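Local coordinates for NikO protein (Streptomyces tendae, PDB 4FQD) that acts as an enolpyruvyl transferase in nikkomycin biosynthesis, probably moving the enolpyruvyl group of phosphoenolpyruvate onto a nucleotide acceptor, at residues H295-A298 against P299-L303; V269-I272 against C273-V276. The protein carries 4 engineered substitutions. All coordinates share one frame; numbering follows the deposited sequence.

How the contacts relate
Contact 2 comes first along the chain, inside helix 265-278; strand 283-286 and helix 290-296 follow, and contact 1 is the junction where helix 290-296 gives way to helix 298-307. Their centres lie about 14 Å apart, yet the two meet directly. F301 brings CZ to 3.6 Å from CD1 of I272, and L297 places CD2 3.9 Å from CG2 of V269. The start of helix 298-307 is thus packed against helix 265-278 within one domain of the inverse alpha/beta barrel fold of the EPSP synthase family. Contact 2 is wholly buried, whereas contact 1 runs from that buried interface out to solvent.

Contact 1 of 2, residues H295-A298 against P299-L303; sequences HALA and PEFDL
L297 and A298 hand their carbonyls to the first turn of helix 298-307: F301 N bonds to L297 O at 2.8 Å with an N-H...O angle of 154°, and D302 N bonds to A298 O at 2.9 Å. L297 is both the residue where helix 290-296 loses its helical backbone angles and the N-cap of the next helix, a tight helix-to-helix corner. P299, in that first turn, has no N-H to offer, which costs little because the N-H groups of a helix's first turn find no acceptor within the helix; its CD lies 3.5 Å from A298 CB.

On the inner side two residues of the new helix meet L297 at different points. F301 turns the edge of its ring to the carbonyl it already binds, L297 O lying in the ring plane, while CD1 comes to 3.8 Å from L297 CB. E300 crosses the leucine at a slant. Its CG stands beside the backbone N, and a bend at chi2 (81°) folds the carboxylate back over the corner, putting OE1 3.7 Å from L297 CD2. A water, 2.7 Å from both E300 OE1 and A296 O, bridges to the end of the preceding helix. The other oxygen, OE2, accepts from F340 N and S343 OG, tying the corner to the loop beyond. With an alanine here, F340 N and S343 OG would probably lose their common acceptor, and the water its link from A296 to the second helix.

The carboxylate of D302 leads away from the corner and forms a salt bridge with R306 one turn on. Around the corner, L297 also packs on L265 and V268 of helix 265-278, and V339 of a loop lies against P299, E300 and L303. The ring of F301 reaches V311 and V313, bringing the new helix down beside strand 311-313.

Contact 2 of 2, residues V269-I272 against C273-V276; sequences VTWI and CAGV
I272 and C273 stand next to each other at the middle of helix 265-278, and each uses its backbone to join one turn to the next. C273 N donates to V269 O at 3.0 Å with an N-H...O angle of 162°, the straightest of the four backbone bonds here. I272 O in turn receives V276 N, also at 3.0 Å. Between these, A274 N bonds to T270 O and G275 N to W271 O, so the i to i+4 ladder runs through the whole stretch without a break.

The side chains fan outward from this ladder. I272 sets CG2 opposite its own nitrogen and beside its carbonyl carbon, which points this methyl forward along the helix, 3.6 Å from C273 N. I272 CG2 also lies loosely alongside V276 CG2, at 4.4 Å. That same V276 methyl sits closer to the backbone, 3.2 Å from I272 O, and flanks the carbonyl that V276 N binds. C273 rests its CB on two carbonyls of the preceding turn, 3.5 Å from both V269 O and T270 O, and with chi1 at 176° the sulfur is carried away from the backbone N. A274 gives a small methyl beside W271: its CB approaches CE3 of the indole obliquely at 4.2 Å, a light contact, and G275 next to it adds no side chain at all.

All eight residues are buried, as suits a helix enclosed by others. C273 packs on F346 and L349 of helix 344-351 and, with T270 and A274, on L417 of helix 409-419. The indole of W271 lies against L441 and L445 of helix 441-447, its NE1 bonded to E267 one turn back, while V276 forms backbone hydrogen bonds with L323 just past strand 317-320.

Contact 1 of 2, residues H295-A298 against P299-L303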
loop_
_atom_site.group_PDB
_atom_site.type_symbol
_atom_site.label_atom_id
_atom_site.label_comp_id
_atom_site.label_asym_id
_atom_site.label_seq_id
_atom_site.Cartn_x
_atom_site.Cartn_y
_atom_site.Cartn_z
ATOM N N HIS A 295 5.606 11.444 -17.623
ATOM C CA HIS A 295 4.314 10.779 -17.751
ATOM C C HIS A 295 4.404 9.308 -17.361
ATOM O O HIS A 295 3.464 8.744 -16.806
ATOM C CB HIS A 295 3.772 10.912 -19.174
ATOM C CG HIS A 295 2.493 10.170 -19.399
ATOM N ND1 HIS A 295 2.446 8.937 -20.011
ATOM C CD2 HIS A 295 1.213 10.481 -19.080
ATOM C CE1 HIS A 295 1.192 8.522 -20.067
ATOM N NE2 HIS A 295 0.425 9.441 -19.508
ATOM N N ALA A 296 5.544 8.693 -17.660
ATOM C CA ALA A 296 5.791 7.310 -17.276
ATOM C C ALA A 296 5.955 7.205 -15.765
ATOM O O ALA A 296 5.636 6.180 -15.164
ATOM C CB ALA A 296 7.028 6.784 -17.978
ATOM N N LEU A 297 6.458 8.277 -15.162
ATOM C CA LEU A 297 6.651 8.338 -13.719
ATOM C C LEU A 297 5.430 8.929 -13.022
ATOM O O LEU A 297 5.541 9.497 -11.937
ATOM C CB LEU A 297 7.893 9.165 -13.383
ATOM C CG LEU A 297 9.244 8.540 -13.736
ATOM C CD1 LEU A 297 10.346 9.584 -13.678
ATOM C CD2 LEU A 297 9.554 7.379 -12.800
ATOM N N ALA A 298 4.268 8.790 -13.657
ATOM C CA ALA A 298 3.004 9.273 -13.096
ATOM C C ALA A 298 2.691 8.788 -11.669
ATOM O O ALA A 298 2.219 9.578 -10.850
ATOM C CB ALA A 298 1.837 8.972 -14.043
ATOM N N PRO A 299 2.935 7.495 -11.366
ATOM C CA PRO A 299 2.738 7.083 -9.970
ATOM C C PRO A 299 3.681 7.814 -9.018
ATOM O O PRO A 299 3.266 8.210 -7.928
ATOM C CB PRO A 299 3.077 5.590 -9.997
ATOM C CG PRO A 299 2.805 5.170 -11.392
ATOM C CD PRO A 299 3.208 6.338 -12.238
ATOM N N GLU A 300 4.933 7.988 -9.433
ATOM C CA GLU A 300 5.913 8.713 -8.632
ATOM C C GLU A 300 5.523 10.176 -8.447
ATOM O O GLU A 300 5.654 10.727 -7.355
ATOM C CB GLU A 300 7.305 8.624 -9.265
ATOM C CG GLU A 300 8.053 7.330 -8.981
ATOM C CD GLU A 300 7.620 6.184 -9.874
ATOM O OE1 GLU A 300 6.711 6.381 -10.708
ATOM O OE2 GLU A 300 8.195 5.082 -9.742
ATOM N N PHE A 301 5.042 10.800 -9.519
ATOM C CA PHE A 301 4.677 12.213 -9.479
ATOM C C PHE A 301 3.403 12.472 -8.681
ATOM O O PHE A 301 3.216 13.559 -8.134
ATOM C CB PHE A 301 4.558 12.785 -10.894
ATOM C CG PHE A 301 5.847 13.339 -11.428
ATOM C CD1 PHE A 301 6.842 12.493 -11.890
ATOM C CD2 PHE A 301 6.068 14.706 -11.458
ATOM C CE1 PHE A 301 8.031 13.001 -12.377
ATOM C CE2 PHE A 301 7.254 15.220 -11.945
ATOM C CZ PHE A 301 8.237 14.366 -12.405
ATOM N N ASP A 302 2.529 11.474 -8.615
ATOM C CA ASP A 302 1.334 11.580 -7.791
ATOM C C ASP A 302 1.735 11.606 -6.321
ATOM O O ASP A 302 1.120 12.298 -5.510
ATOM C CB ASP A 302 0.377 10.420 -8.062
ATOM C CG ASP A 302 -0.827 10.431 -7.142
ATOM O OD1 ASP A 302 -1.659 11.355 -7.261
ATOM O OD2 ASP A 302 -0.945 9.516 -6.300
ATOM N N LEU A 303 2.777 10.851 -5.989
ATOM C CA LEU A 303 3.321 10.848 -4.637
ATOM C C LEU A 303 3.989 12.177 -4.315
ATOM O O LEU A 303 3.792 12.731 -3.235
ATOM C CB LEU A 303 4.319 9.706 -4.461
ATOM C CG LEU A 303 3.728 8.302 -4.346
ATOM C CD1 LEU A 303 4.838 7.275 -4.240
ATOM C CD2 LEU A 303 2.798 8.216 -3.147
HETATM O O HOH W 1 6.187 4.806 -12.868
#

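Contact 2 of 2, residues V269-I272 against C273-V276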
loop_
_atom_site.group_PDB
_atom_site.type_symbol
_atom_site.label_atom_id
_atom_site.label_comp_id
_atom_site.label_asym_id
_atom_site.label_seq_id
_atom_site.Cartn_x
_atom_site.Cartn_y
_atom_site.Cartn_z
ATOM N N VAL A 269 14.138 10.798 -11.171
ATOM C CA VAL A 269 13.737 10.710 -9.772
ATOM C C VAL A 269 14.888 11.118 -8.860
ATOM O O VAL A 269 14.701 11.875 -7.905
ATOM C CB VAL A 269 13.291 9.277 -9.407
ATOM C CG1 VAL A 269 13.014 9.163 -7.913
ATOM C CG2 VAL A 269 12.066 8.878 -10.214
ATOM N N THR A 270 16.080 10.621 -9.175
ATOM C CA THR A 270 17.275 10.895 -8.385
ATOM C C THR A 270 17.591 12.387 -8.320
ATOM O O THR A 270 17.920 12.913 -7.258
ATOM C CB THR A 270 18.500 10.143 -8.945
ATOM O OG1 THR A 270 18.214 8.740 -9.006
ATOM C CG2 THR A 270 19.718 10.370 -8.065
ATOM N N TRP A 271 17.482 13.065 -9.457
ATOM C CA TRP A 271 17.792 14.489 -9.518
ATOM C C TRP A 271 16.714 15.354 -8.872
ATOM O O TRP A 271 17.013 16.400 -8.296
ATOM C CB TRP A 271 18.045 14.932 -10.962
ATOM C CG TRP A 271 19.345 14.442 -11.512
ATOM C CD1 TRP A 271 19.524 13.624 -12.590
ATOM C CD2 TRP A 271 20.654 14.729 -11.005
ATOM N NE1 TRP A 271 20.864 13.389 -12.788
ATOM C CE2 TRP A 271 21.578 14.056 -11.828
ATOM C CE3 TRP A 271 21.135 15.493 -9.937
ATOM C CZ2 TRP A 271 22.952 14.123 -11.617
ATOM C CZ3 TRP A 271 22.498 15.559 -9.729
ATOM C CH2 TRP A 271 23.392 14.878 -10.565
ATOM N N ILE A 272 15.463 14.919 -8.975
ATOM C CA ILE A 272 14.363 15.610 -8.313
ATOM C C ILE A 272 14.554 15.535 -6.801
ATOM O O ILE A 272 14.370 16.525 -6.091
ATOM C CB ILE A 272 12.998 15.011 -8.702
ATOM C CG1 ILE A 272 12.698 15.290 -10.177
ATOM C CG2 ILE A 272 11.892 15.579 -7.828
ATOM C CD1 ILE A 272 11.415 14.654 -10.671
ATOM N N CYS A 273 14.940 14.357 -6.321
ATOM C CA CYS A 273 15.230 14.158 -4.907
ATOM C C CYS A 273 16.392 15.041 -4.464
ATOM O O CYS A 273 16.366 15.619 -3.378
ATOM C CB CYS A 273 15.555 12.688 -4.631
ATOM S SG CYS A 273 16.043 12.335 -2.925
ATOM N N ALA A 274 17.403 15.146 -5.318
ATOM C CA ALA A 274 18.581 15.954 -5.023
ATOM C C ALA A 274 18.256 17.446 -5.027
ATOM O O ALA A 274 18.704 18.187 -4.153
ATOM C CB ALA A 274 19.694 15.649 -6.016
ATOM N N GLY A 275 17.478 17.878 -6.016
ATOM C CA GLY A 275 17.107 19.276 -6.140
ATOM C C GLY A 275 16.264 19.778 -4.983
ATOM O O GLY A 275 16.425 20.910 -4.530
ATOM N N VAL A 276 15.364 18.929 -4.501
ATOM C CA VAL A 276 14.476 19.291 -3.401
ATOM C C VAL A 276 15.231 19.418 -2.077
ATOM O O VAL A 276 14.960 20.320 -1.281
ATOM C CB VAL A 276 13.324 18.266 -3.253
ATOM C CG1 VAL A 276 12.584 18.460 -1.941
ATOM C CG2 VAL A 276 12.363 18.375 -4.427
#